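Local coordinates for protein glutathione S-transferase delta (Bombyx mori, PDB 3VK9) that probably catalyses the conjugation of glutathione to electrophilic compounds, as glutathione transferases generally do, and forms a homodimer, at residues D174-K177 with V181-W184; S160-V165 with E186-T191; K141-E144 with Y148-G151; Q108-Y113 with S166-S171; E66-I71 with Y100-T105. All coordinates share one frame; numbering follows the deposited sequence.

Contact 1: D174-K177 with V181-W184; sequences DFKK and VKRW
Phe175 holds its ring carbon CG between its own backbone N and carbonyl carbon (chi1 58°), while Val181 sets CG1 anti to its backbone N (chi1 175°), and the two side chains meet at about a right angle. Their closest side-chain atoms are Phe175 CD2 and Val181 CG1, 4.2 Å apart, and the same methyl lies 4.0 Å from Phe175 O. A ring and a small branched residue suit this inner side: Phe175 also packs on Leu168 and Val165 and meets the Tyr185 ring edge-to-face, and Val181 rests on Leu139. The contact folds the loop after helix 156-167 against the first turns of helix 179-191, within the helical C-terminal domain of the glutathione transferase fold. Next along the chain, Lys182 runs extended, which carries its methylenes past the loop: Lys182 CB and CD each lie 3.5 Å from Lys176 O. The stem of Lys176 crosses it, CB to Lys182 CG at 4.2 Å. Lysine fits here because its aliphatic part can pack while its amine reaches water. Lys176 NZ and Lys182 NZ stand 6.7 Å apart, like charges that solvent probably screens, so cohesion probably comes from methylenes packing on the loop backbone and the Phe175-Val181 pair.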
# COMPACT_ATOMS: atom_id res chain seq x y z
N ASP A 174 17.98 -10.63 11.26
CA ASP A 174 18.77 -9.71 12.06
C ASP A 174 18.78 -8.35 11.36
O ASP A 174 19.66 -8.09 10.55
CB ASP A 174 20.20 -10.24 12.19
CG ASP A 174 21.08 -9.35 13.05
OD1 ASP A 174 20.53 -8.53 13.80
OD2 ASP A 174 22.32 -9.48 12.98
N PHE A 175 17.81 -7.49 11.66
CA PHE A 175 17.71 -6.21 10.95
C PHE A 175 18.67 -5.17 11.51
O PHE A 175 18.99 -4.18 10.84
CB PHE A 175 16.28 -5.66 10.94
CG PHE A 175 15.69 -5.45 12.31
CD1 PHE A 175 14.98 -6.47 12.93
CD2 PHE A 175 15.83 -4.25 12.97
CE1 PHE A 175 14.43 -6.28 14.21
CE2 PHE A 175 15.29 -4.05 14.24
CZ PHE A 175 14.58 -5.07 14.86
N LYS A 176 19.10 -5.37 12.74
CA LYS A 176 20.04 -4.44 13.34
C LYS A 176 21.43 -4.47 12.69
O LYS A 176 22.26 -3.59 12.96
CB LYS A 176 20.14 -4.67 14.85
CG LYS A 176 18.93 -4.15 15.61
CD LYS A 176 19.08 -4.37 17.11
CE LYS A 176 17.88 -3.83 17.89
NZ LYS A 176 18.10 -3.96 19.37
N LYS A 177 21.68 -5.48 11.85
CA LYS A 177 22.97 -5.54 11.14
C LYS A 177 23.07 -4.41 10.11
O LYS A 177 24.15 -4.10 9.61
CB LYS A 177 23.22 -6.90 10.48
CG LYS A 177 22.30 -7.24 9.31
CD LYS A 177 22.72 -8.56 8.67
CE LYS A 177 21.69 -9.06 7.66
NZ LYS A 177 22.24 -10.18 6.85
N VAL A 181 19.44 1.43 9.78
CA VAL A 181 18.19 0.90 10.33
C VAL A 181 18.30 0.82 11.86
O VAL A 181 17.40 1.26 12.58
CB VAL A 181 17.83 -0.49 9.74
CG1 VAL A 181 16.58 -1.04 10.42
CG2 VAL A 181 17.60 -0.40 8.19
N LYS A 182 19.42 0.29 12.35
CA LYS A 182 19.64 0.15 13.79
C LYS A 182 19.55 1.52 14.48
O LYS A 182 18.86 1.66 15.50
CB LYS A 182 21.00 -0.50 14.05
CG LYS A 182 21.35 -0.74 15.54
CD LYS A 182 22.73 -1.34 15.66
CE LYS A 182 23.18 -1.47 17.11
NZ LYS A 182 24.30 -2.45 17.22
N ARG A 183 20.22 2.53 13.92
CA ARG A 183 20.20 3.89 14.45
C ARG A 183 18.78 4.46 14.51
O ARG A 183 18.31 4.93 15.55
CB ARG A 183 21.10 4.81 13.61
CG ARG A 183 21.00 6.27 14.00
CD ARG A 183 21.90 7.20 13.16
NE ARG A 183 21.86 6.96 11.71
CZ ARG A 183 20.84 7.28 10.90
NH1 ARG A 183 19.73 7.82 11.39
NH2 ARG A 183 20.92 7.03 9.60
N TRP A 184 18.10 4.40 13.38
CA TRP A 184 16.70 4.84 13.28
C TRP A 184 15.77 4.11 14.27
O TRP A 184 14.98 4.74 14.98
CB TRP A 184 16.23 4.68 11.83
CG TRP A 184 14.75 4.71 11.63
CD1 TRP A 184 13.97 5.82 11.46
CD2 TRP A 184 13.88 3.59 11.58
NE1 TRP A 184 12.66 5.45 11.30
CE2 TRP A 184 12.57 4.08 11.37
CE3 TRP A 184 14.07 2.21 11.69
CZ2 TRP A 184 11.45 3.24 11.27
CZ3 TRP A 184 12.96 1.37 11.58
CH2 TRP A 184 11.67 1.89 11.38

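Contact 2: S160-V165 with E186-T191; sequences SLIASV and ETVKST
The ends of Ile162 and Val188 meet head-on between helices 156-167 and 179-191, and their CA atoms, the nearest pair here, are 7.7 Å apart. The tight part is concentrated in one methyl: Ile162 CD1 presses on Val188 CG1 at 3.5 Å, closer than ordinary van der Waals contact, and reaches Val188 CB at 3.6 Å. The long branch of Ile162 gets there because chi1 (-160°) puts CG1 anti to the backbone N and the chain then continues extended. Its shorter branch, CG2, backs this up at 3.9 Å from Val188 CG1. Branched aliphatic residues suit a buried helix-helix seam, since each fills its site with few rotations to lose. In the all-helical C-terminal domain of glutathione transferases this seam joins two helices consecutive in the chain, and Trp184 and Tyr185 extend it by packing on Ile162 as well. Toward the surface the fit slackens. Lys189 nears Ile162 CD1 with its backbone N at 4.2 Å and its CG at 4.5 Å, its long polar chain lying on a partly exposed flank. Farther round, where the helix nears its end, small hydroxyl residues replace apolar ones: Thr191 OG1 donates to Thr187 O at 2.6 Å, approaching from above the carbonyl plane, and also hydrogen-bonds Tyr148 OH of the loop after helix 126-142.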
# COMPACT_ATOMS: atom_id res chain seq x y z
N SER A 160 4.45 3.52 11.24
CA SER A 160 4.00 2.33 10.51
C SER A 160 5.18 1.39 10.25
O SER A 160 5.08 0.19 10.47
CB SER A 160 3.31 2.74 9.20
OG SER A 160 2.82 1.61 8.52
N LEU A 161 6.29 1.95 9.78
CA LEU A 161 7.46 1.13 9.48
C LEU A 161 8.06 0.48 10.72
O LEU A 161 8.55 -0.65 10.66
CB LEU A 161 8.54 1.92 8.72
CG LEU A 161 8.41 1.91 7.18
CD1 LEU A 161 9.28 2.99 6.51
CD2 LEU A 161 8.71 0.52 6.58
N ILE A 162 8.03 1.18 11.85
CA ILE A 162 8.62 0.59 13.03
C ILE A 162 7.73 -0.53 13.56
O ILE A 162 8.24 -1.53 14.03
CB ILE A 162 9.05 1.61 14.13
CG1 ILE A 162 10.07 0.94 15.06
CG2 ILE A 162 7.85 2.11 14.91
CD1 ILE A 162 10.93 1.90 15.84
N ALA A 163 6.41 -0.38 13.43
CA ALA A 163 5.52 -1.47 13.83
C ALA A 163 5.83 -2.73 13.01
O ALA A 163 5.84 -3.84 13.55
CB ALA A 163 4.06 -1.07 13.68
N SER A 164 6.08 -2.55 11.72
CA SER A 164 6.50 -3.67 10.86
C SER A 164 7.89 -4.21 11.24
O SER A 164 8.03 -5.38 11.61
CB SER A 164 6.49 -3.25 9.39
OG SER A 164 5.19 -2.87 9.00
N VAL A 165 8.90 -3.35 11.15
CA VAL A 165 10.29 -3.74 11.45
C VAL A 165 10.47 -4.40 12.82
O VAL A 165 11.18 -5.41 12.94
CB VAL A 165 11.29 -2.56 11.35
CG1 VAL A 165 12.68 -3.01 11.81
CG2 VAL A 165 11.35 -1.99 9.92
N GLU A 186 16.41 2.80 17.14
CA GLU A 186 16.63 3.37 18.46
C GLU A 186 16.05 4.77 18.60
O GLU A 186 15.43 5.09 19.61
CB GLU A 186 18.13 3.41 18.80
CG GLU A 186 18.38 4.00 20.17
CD GLU A 186 19.85 4.15 20.49
OE1 GLU A 186 20.68 4.15 19.55
OE2 GLU A 186 20.17 4.29 21.69
N THR A 187 16.25 5.62 17.60
CA THR A 187 15.73 6.98 17.63
C THR A 187 14.21 6.98 17.80
O THR A 187 13.65 7.72 18.61
CB THR A 187 16.07 7.76 16.33
OG1 THR A 187 17.49 7.83 16.14
CG2 THR A 187 15.49 9.18 16.38
N VAL A 188 13.54 6.15 17.02
CA VAL A 188 12.08 6.15 17.04
C VAL A 188 11.56 5.61 18.38
O VAL A 188 10.67 6.19 18.98
CB VAL A 188 11.50 5.43 15.83
CG1 VAL A 188 9.98 5.26 15.96
CG2 VAL A 188 11.84 6.23 14.57
N LYS A 189 12.19 4.55 18.88
CA LYS A 189 11.85 4.01 20.20
C LYS A 189 11.86 5.09 21.28
O LYS A 189 10.98 5.13 22.15
CB LYS A 189 12.85 2.92 20.59
CG LYS A 189 12.59 1.56 19.98
CD LYS A 189 13.83 0.70 20.12
CE LYS A 189 13.52 -0.73 20.53
NZ LYS A 189 14.81 -1.42 20.85
N SER A 190 12.86 5.97 21.22
CA SER A 190 13.06 6.98 22.25
C SER A 190 12.34 8.29 21.97
O SER A 190 12.37 9.22 22.79
CB SER A 190 14.55 7.28 22.42
OG SER A 190 15.31 6.09 22.30
N THR A 191 11.71 8.40 20.80
CA THR A 191 11.04 9.66 20.47
C THR A 191 9.54 9.56 20.17
O THR A 191 8.81 10.55 20.29
CB THR A 191 11.76 10.44 19.34
OG1 THR A 191 11.92 9.59 18.19
CG2 THR A 191 13.14 10.92 19.81

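Contact 3: K141-E144 with Y148-G151; sequences KFLE and YVAG
A small, buried, mainly apolar contact of Phe142 and Leu143 with Val149 and the backbone of Tyr148 closes the turn at the end of helix 126-142, in the helical C-terminal domain of the glutathione transferase fold. The chain leaves the helix here and doubles back toward helix 156-167. Val149 N hydrogen-bonds Asp158 at the start of that helix; with Thr155 this aspartate fits the Thr-Xaa-Xaa-Asp N-capping box of the family. The packing itself is carried by Leu143. One of its methyls, CD2, sits over the bend between the two loop residues, 3.7 Å from Tyr148 O and 3.7 Å from Val149 CA, and touches Val149 CB at 4.1 Å. CG lies anti to the carbonyl carbon (chi1 -74°); CD1 continues the extended chain, and the side branch CD2 meets the loop. Leucine suits the place, its second methyl packing on Trp184 of helix 179-191. Phe142 contributes less: its CB lies 4.4 Å from Val149 CG2, while its ring leads off to meet Phe101 edge-to-face and Arg98 in a cation-pi contact. Tyr148 CB points away from residues 141-144; its ring packs on Thr187 and Val188. One water lies 2.7 Å from Phe142 O and 3.3 Å from Val149 O, close enough to bridge them, though it may not serve both at once; Val149 O accepts from Arg98 NE.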
# COMPACT_ATOMS: atom_id res chain seq x y z
N LYS A 141 19.24 2.36 2.96
CA LYS A 141 19.61 3.43 2.03
C LYS A 141 18.77 4.68 2.27
O LYS A 141 19.31 5.79 2.35
CB LYS A 141 19.49 2.98 0.57
CG LYS A 141 20.69 3.35 -0.31
CD LYS A 141 20.95 4.85 -0.33
CE LYS A 141 21.87 5.26 -1.47
NZ LYS A 141 23.32 5.00 -1.18
N PHE A 142 17.45 4.51 2.39
CA PHE A 142 16.53 5.62 2.68
C PHE A 142 17.01 6.42 3.90
O PHE A 142 16.78 7.62 3.99
CB PHE A 142 15.11 5.11 2.98
CG PHE A 142 14.50 4.31 1.86
CD1 PHE A 142 14.96 4.43 0.55
CD2 PHE A 142 13.48 3.41 2.12
CE1 PHE A 142 14.41 3.67 -0.47
CE2 PHE A 142 12.92 2.66 1.10
CZ PHE A 142 13.39 2.79 -0.19
N LEU A 143 17.67 5.73 4.82
CA LEU A 143 18.05 6.29 6.11
C LEU A 143 19.48 6.86 6.09
O LEU A 143 19.94 7.43 7.08
CB LEU A 143 17.90 5.22 7.20
CG LEU A 143 16.44 4.94 7.55
CD1 LEU A 143 16.30 3.71 8.47
CD2 LEU A 143 15.82 6.19 8.17
N GLU A 144 20.16 6.72 4.96
CA GLU A 144 21.53 7.22 4.88
C GLU A 144 21.55 8.75 5.01
O GLU A 144 20.94 9.47 4.23
CB GLU A 144 22.25 6.76 3.60
CG GLU A 144 23.70 7.27 3.46
CD GLU A 144 24.67 6.65 4.46
OE1 GLU A 144 24.53 5.44 4.78
OE2 GLU A 144 25.60 7.36 4.91
N TYR A 148 15.17 10.38 10.36
CA TYR A 148 13.91 9.68 10.21
C TYR A 148 13.74 9.24 8.77
O TYR A 148 14.53 9.62 7.90
CB TYR A 148 12.74 10.58 10.64
CG TYR A 148 12.72 10.89 12.12
CD1 TYR A 148 12.35 9.92 13.05
CD2 TYR A 148 13.06 12.16 12.60
CE1 TYR A 148 12.32 10.19 14.41
CE2 TYR A 148 13.03 12.45 13.97
CZ TYR A 148 12.66 11.45 14.87
OH TYR A 148 12.62 11.70 16.23
N VAL A 149 12.70 8.46 8.50
CA VAL A 149 12.60 7.75 7.23
C VAL A 149 11.99 8.63 6.13
O VAL A 149 12.15 8.35 4.94
CB VAL A 149 11.82 6.42 7.41
CG1 VAL A 149 10.31 6.67 7.39
CG2 VAL A 149 12.22 5.41 6.35
N ALA A 150 11.31 9.70 6.52
CA ALA A 150 10.65 10.55 5.53
C ALA A 150 10.75 12.02 5.93
O ALA A 150 9.74 12.71 6.15
CB ALA A 150 9.21 10.13 5.32
N GLY A 151 11.98 12.50 6.02
CA GLY A 151 12.19 13.89 6.32
C GLY A 151 12.81 14.07 7.68
O GLY A 151 13.15 13.09 8.36
O HOH W 1 14.80 9.28 3.23

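Contact 4: Q108-Y113 with S166-S171; sequences QRFSDY and SSLEAS
One face of the Phe110 ring is covered by a methyl of Leu168: CD1 stands 3.6 Å from the ring centroid, 23° off the normal, which makes a CH-pi contact displaced toward the CG-CD1 side. At the ring edge, near its plane, lies the hydroxyl of Ser171, with OG 3.9 Å from Phe110 CE1. Ser167 comes in obliquely, its carbonyl O 3.7 Å from Phe110 CZ. The ring gets among these three because a chi1 of 170° leaves CG anti to the backbone N, directing the side chain from helix 89-119 toward residues 167-171. There the chain passes into a 3-10 turn, and the Phe110 and Leu168 side chains run antiparallel alongside each other. Serine suits the bend: Ser171 OG donates to Leu168 O at 2.7 Å, and Ser171 N bonds the same oxygen at 3.0 Å, so two grips fix the turn that presents the methyl to the ring. Ser167 OG is engaged by Ala163 O and by Arg15. With an alanine at Phe110, the Leu168 methyl would probably lose its aromatic floor and a gap would open between the two helices of the C-terminal domain. Between these two segments the attraction is dispersion and CH-pi; the hydroxyls beside the ring bond to backbone atoms of their own neighbourhood and, for Ser167, to the arginine as well.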
# COMPACT_ATOMS: atom_id res chain seq x y z
N GLN A 108 5.19 -6.89 3.30
CA GLN A 108 4.76 -7.96 2.42
C GLN A 108 5.82 -9.06 2.37
O GLN A 108 5.50 -10.24 2.46
CB GLN A 108 4.48 -7.43 1.01
CG GLN A 108 3.95 -8.47 0.07
CD GLN A 108 2.60 -9.02 0.52
OE1 GLN A 108 1.62 -8.27 0.63
NE2 GLN A 108 2.56 -10.31 0.82
N ARG A 109 7.07 -8.66 2.21
CA ARG A 109 8.15 -9.63 2.09
C ARG A 109 8.31 -10.38 3.38
O ARG A 109 8.51 -11.60 3.37
CB ARG A 109 9.45 -8.95 1.66
CG ARG A 109 9.39 -8.54 0.21
CD ARG A 109 10.58 -7.73 -0.21
NE ARG A 109 10.45 -7.37 -1.62
CZ ARG A 109 11.47 -7.01 -2.38
NH1 ARG A 109 12.69 -7.00 -1.87
NH2 ARG A 109 11.27 -6.69 -3.66
N PHE A 110 8.22 -9.65 4.50
CA PHE A 110 8.33 -10.27 5.81
C PHE A 110 7.21 -11.26 6.03
O PHE A 110 7.45 -12.38 6.44
CB PHE A 110 8.32 -9.23 6.94
CG PHE A 110 8.19 -9.84 8.32
CD1 PHE A 110 9.23 -10.57 8.87
CD2 PHE A 110 7.01 -9.71 9.05
CE1 PHE A 110 9.12 -11.16 10.15
CE2 PHE A 110 6.89 -10.29 10.32
CZ PHE A 110 7.95 -11.01 10.87
N SER A 111 5.98 -10.82 5.77
CA SER A 111 4.82 -11.69 5.82
C SER A 111 5.05 -12.96 4.99
O SER A 111 4.85 -14.08 5.49
CB SER A 111 3.59 -10.92 5.30
OG SER A 111 2.44 -11.74 5.31
N ASP A 112 5.50 -12.79 3.75
CA ASP A 112 5.70 -13.94 2.84
C ASP A 112 6.71 -14.93 3.39
O ASP A 112 6.58 -16.15 3.22
CB ASP A 112 6.13 -13.48 1.44
CG ASP A 112 4.99 -12.85 0.66
OD1 ASP A 112 3.82 -12.96 1.10
OD2 ASP A 112 5.26 -12.25 -0.40
N TYR A 113 7.73 -14.39 4.05
CA TYR A 113 8.81 -15.20 4.58
C TYR A 113 8.42 -15.91 5.87
O TYR A 113 8.69 -17.11 6.04
CB TYR A 113 10.02 -14.29 4.86
CG TYR A 113 11.12 -14.99 5.62
CD1 TYR A 113 11.81 -16.05 5.05
CD2 TYR A 113 11.48 -14.58 6.91
CE1 TYR A 113 12.82 -16.70 5.73
CE2 TYR A 113 12.50 -15.22 7.60
CZ TYR A 113 13.16 -16.28 7.00
OH TYR A 113 14.18 -16.94 7.67
N SER A 166 9.84 -3.84 13.85
CA SER A 166 9.92 -4.47 15.17
C SER A 166 9.40 -5.92 15.16
O SER A 166 9.98 -6.79 15.81
CB SER A 166 9.21 -3.61 16.24
OG SER A 166 7.80 -3.55 16.07
N SER A 167 8.33 -6.19 14.41
CA SER A 167 7.81 -7.55 14.32
C SER A 167 8.88 -8.58 13.91
O SER A 167 8.76 -9.76 14.21
CB SER A 167 6.62 -7.62 13.37
OG SER A 167 5.70 -6.59 13.63
N LEU A 168 9.93 -8.12 13.22
CA LEU A 168 11.01 -9.01 12.78
C LEU A 168 11.78 -9.62 13.95
O LEU A 168 12.49 -10.61 13.77
CB LEU A 168 12.00 -8.26 11.86
CG LEU A 168 11.73 -8.21 10.36
CD1 LEU A 168 10.35 -7.64 10.09
CD2 LEU A 168 12.80 -7.38 9.65
N GLU A 169 11.68 -9.02 15.13
CA GLU A 169 12.35 -9.55 16.31
C GLU A 169 11.78 -10.92 16.71
O GLU A 169 12.38 -11.65 17.48
CB GLU A 169 12.25 -8.58 17.49
CG GLU A 169 12.95 -7.24 17.29
CD GLU A 169 12.94 -6.40 18.57
OE1 GLU A 169 12.34 -6.86 19.56
OE2 GLU A 169 13.51 -5.30 18.59
N ALA A 170 10.61 -11.27 16.18
CA ALA A 170 10.03 -12.57 16.47
C ALA A 170 10.63 -13.66 15.57
O ALA A 170 10.37 -14.83 15.78
CB ALA A 170 8.52 -12.53 16.33
N SER A 171 11.42 -13.25 14.59
CA SER A 171 11.96 -14.17 13.59
C SER A 171 13.48 -14.20 13.64
O SER A 171 14.08 -13.66 14.56
CB SER A 171 11.57 -13.70 12.19
OG SER A 171 12.29 -12.51 11.87

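Contact 5: E66-I71 with Y100-T105; sequences ESRAII and YFDIGT
Helix 67-78 meets helix 89-119 with Arg68 CA and Ile103 CA, the nearest pair, 8.3 Å apart, where the longer helix takes a wider pi-type turn at 102-105. From Arg68 an extended chain reaches across to Asp102 and grips it side-on: NE and NH2 both bond OD2, each at 2.8 Å, with N-H...O angles of 142° and 140°. The oxygen lies near the guanidinium plane, but both donors come from the same face of the carboxylate, the two planes being 54° apart. Ile103 CB covers one guanidinium face, 3.5 Å from Arg68 CZ, and Ile103 CD1 continues to Glu66 OE1 at 3.7 Å. A beta-branched residue is apt here, broad enough to lie along a flat cation. Asp102 has further partners on helix 156-167: Ser160 OG bonds OD2 and Ser164 OG bonds OD1. Tyr100 of the second subunit packs on Arg68 and Glu66, so the dimer interface is close by. A leucine in place of Arg68 would probably leave the buried carboxylate of Asp102 without its countercharge, with the serine hydroxyls to hold it. As a salt bridge between the thioredoxin-like N-terminal domain and the helical domain, the pair is consistent with the Arg-Asp network described in Delta-class relatives, thought to help glutathione ionise; burial should strengthen the attraction.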
# COMPACT_ATOMS: atom_id res chain seq x y z
N GLU A 66 -7.63 -0.13 6.59
CA GLU A 66 -6.22 -0.16 6.23
C GLU A 66 -5.49 0.75 7.22
O GLU A 66 -5.75 1.96 7.26
CB GLU A 66 -6.04 0.31 4.79
CG GLU A 66 -6.60 -0.69 3.77
CD GLU A 66 -5.69 -1.93 3.62
OE1 GLU A 66 -4.51 -1.85 4.01
OE2 GLU A 66 -6.17 -2.98 3.13
N SER A 67 -4.60 0.17 8.01
CA SER A 67 -3.88 0.91 9.04
C SER A 67 -3.30 2.19 8.44
O SER A 67 -3.36 3.25 9.05
CB SER A 67 -2.75 0.06 9.63
OG SER A 67 -1.87 -0.36 8.60
N ARG A 68 -2.77 2.08 7.23
CA ARG A 68 -2.07 3.21 6.62
C ARG A 68 -2.98 4.33 6.14
O ARG A 68 -2.54 5.46 6.03
CB ARG A 68 -1.11 2.71 5.52
CG ARG A 68 -0.01 1.83 6.13
CD ARG A 68 0.73 0.99 5.09
NE ARG A 68 1.59 -0.00 5.72
CZ ARG A 68 1.18 -1.22 6.08
NH1 ARG A 68 -0.08 -1.59 5.88
NH2 ARG A 68 2.04 -2.05 6.66
N ALA A 69 -4.26 4.01 5.88
CA ALA A 69 -5.28 5.04 5.68
C ALA A 69 -5.79 5.62 7.01
O ALA A 69 -6.17 6.79 7.08
CB ALA A 69 -6.44 4.50 4.85
N ILE A 70 -5.84 4.79 8.06
CA ILE A 70 -6.31 5.24 9.36
C ILE A 70 -5.35 6.28 9.97
O ILE A 70 -5.77 7.31 10.50
CB ILE A 70 -6.45 4.07 10.36
CG1 ILE A 70 -7.56 3.10 9.95
CG2 ILE A 70 -6.63 4.60 11.80
CD1 ILE A 70 -7.56 1.74 10.72
N ILE A 71 -4.05 5.99 9.90
CA ILE A 71 -3.09 6.88 10.54
C ILE A 71 -3.03 8.24 9.85
O ILE A 71 -2.89 9.27 10.52
CB ILE A 71 -1.66 6.25 10.68
CG1 ILE A 71 -1.02 6.03 9.30
CG2 ILE A 71 -1.73 4.94 11.48
CD1 ILE A 71 0.27 5.21 9.32
N TYR A 100 3.72 3.19 1.26
CA TYR A 100 3.55 2.18 0.23
C TYR A 100 4.71 1.18 0.18
O TYR A 100 4.51 -0.01 -0.07
CB TYR A 100 3.26 2.82 -1.13
CG TYR A 100 1.86 3.38 -1.15
CD1 TYR A 100 0.77 2.51 -1.25
CD2 TYR A 100 1.62 4.74 -0.99
CE1 TYR A 100 -0.51 2.98 -1.25
CE2 TYR A 100 0.31 5.23 -0.98
CZ TYR A 100 -0.74 4.33 -1.11
OH TYR A 100 -2.04 4.74 -1.10
N PHE A 101 5.91 1.66 0.46
CA PHE A 101 7.07 0.78 0.64
C PHE A 101 6.81 -0.21 1.78
O PHE A 101 7.09 -1.40 1.66
CB PHE A 101 8.31 1.62 0.95
CG PHE A 101 9.48 0.81 1.43
CD1 PHE A 101 10.25 0.05 0.54
CD2 PHE A 101 9.86 0.85 2.77
CE1 PHE A 101 11.35 -0.69 0.98
CE2 PHE A 101 10.95 0.11 3.23
CZ PHE A 101 11.69 -0.66 2.32
N ASP A 102 6.29 0.31 2.88
CA ASP A 102 5.96 -0.51 4.04
C ASP A 102 4.97 -1.65 3.69
O ASP A 102 5.29 -2.83 3.86
CB ASP A 102 5.39 0.36 5.17
CG ASP A 102 5.07 -0.45 6.42
OD1 ASP A 102 5.86 -1.39 6.73
OD2 ASP A 102 4.04 -0.15 7.08
N ILE A 103 3.79 -1.31 3.18
CA ILE A 103 2.80 -2.36 2.89
C ILE A 103 3.20 -3.29 1.73
O ILE A 103 3.08 -4.51 1.84
CB ILE A 103 1.39 -1.77 2.63
CG1 ILE A 103 0.36 -2.91 2.56
CG2 ILE A 103 1.38 -0.91 1.37
CD1 ILE A 103 -1.11 -2.44 2.55
N GLY A 104 3.67 -2.72 0.63
CA GLY A 104 3.90 -3.48 -0.60
C GLY A 104 5.23 -4.19 -0.69
O GLY A 104 5.40 -5.15 -1.44
N THR A 105 6.19 -3.73 0.10
CA THR A 105 7.53 -4.29 0.01
C THR A 105 8.02 -4.88 1.33
O THR A 105 8.17 -6.09 1.44
CB THR A 105 8.55 -3.26 -0.51
OG1 THR A 105 8.14 -2.82 -1.82
CG2 THR A 105 9.96 -3.87 -0.59

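Contact 5 alone spans the two domains; contacts 1 to 4 lie within the helical C-terminal domain. Contact 5 closes first along the chain, contact 3 is nested inside the loop of contact 4, contact 1 inside that of contact 2, and contacts 2 and 4 interlock. Contacts 2 and 4 share helix 156-167, contacts 1 and 2 helix 179-191, contacts 4 and 5 helix 89-119. The centres of contacts 1, 2 and 3 lie about 11 to 13 Å apart, and the contacts touch through Trp184, Tyr148 and Phe175; contacts 1 and 5 are farthest, about 21 Å between centres. Helix 156-167 is thus shared by the packing toward the outer loops and by that at the domain boundary.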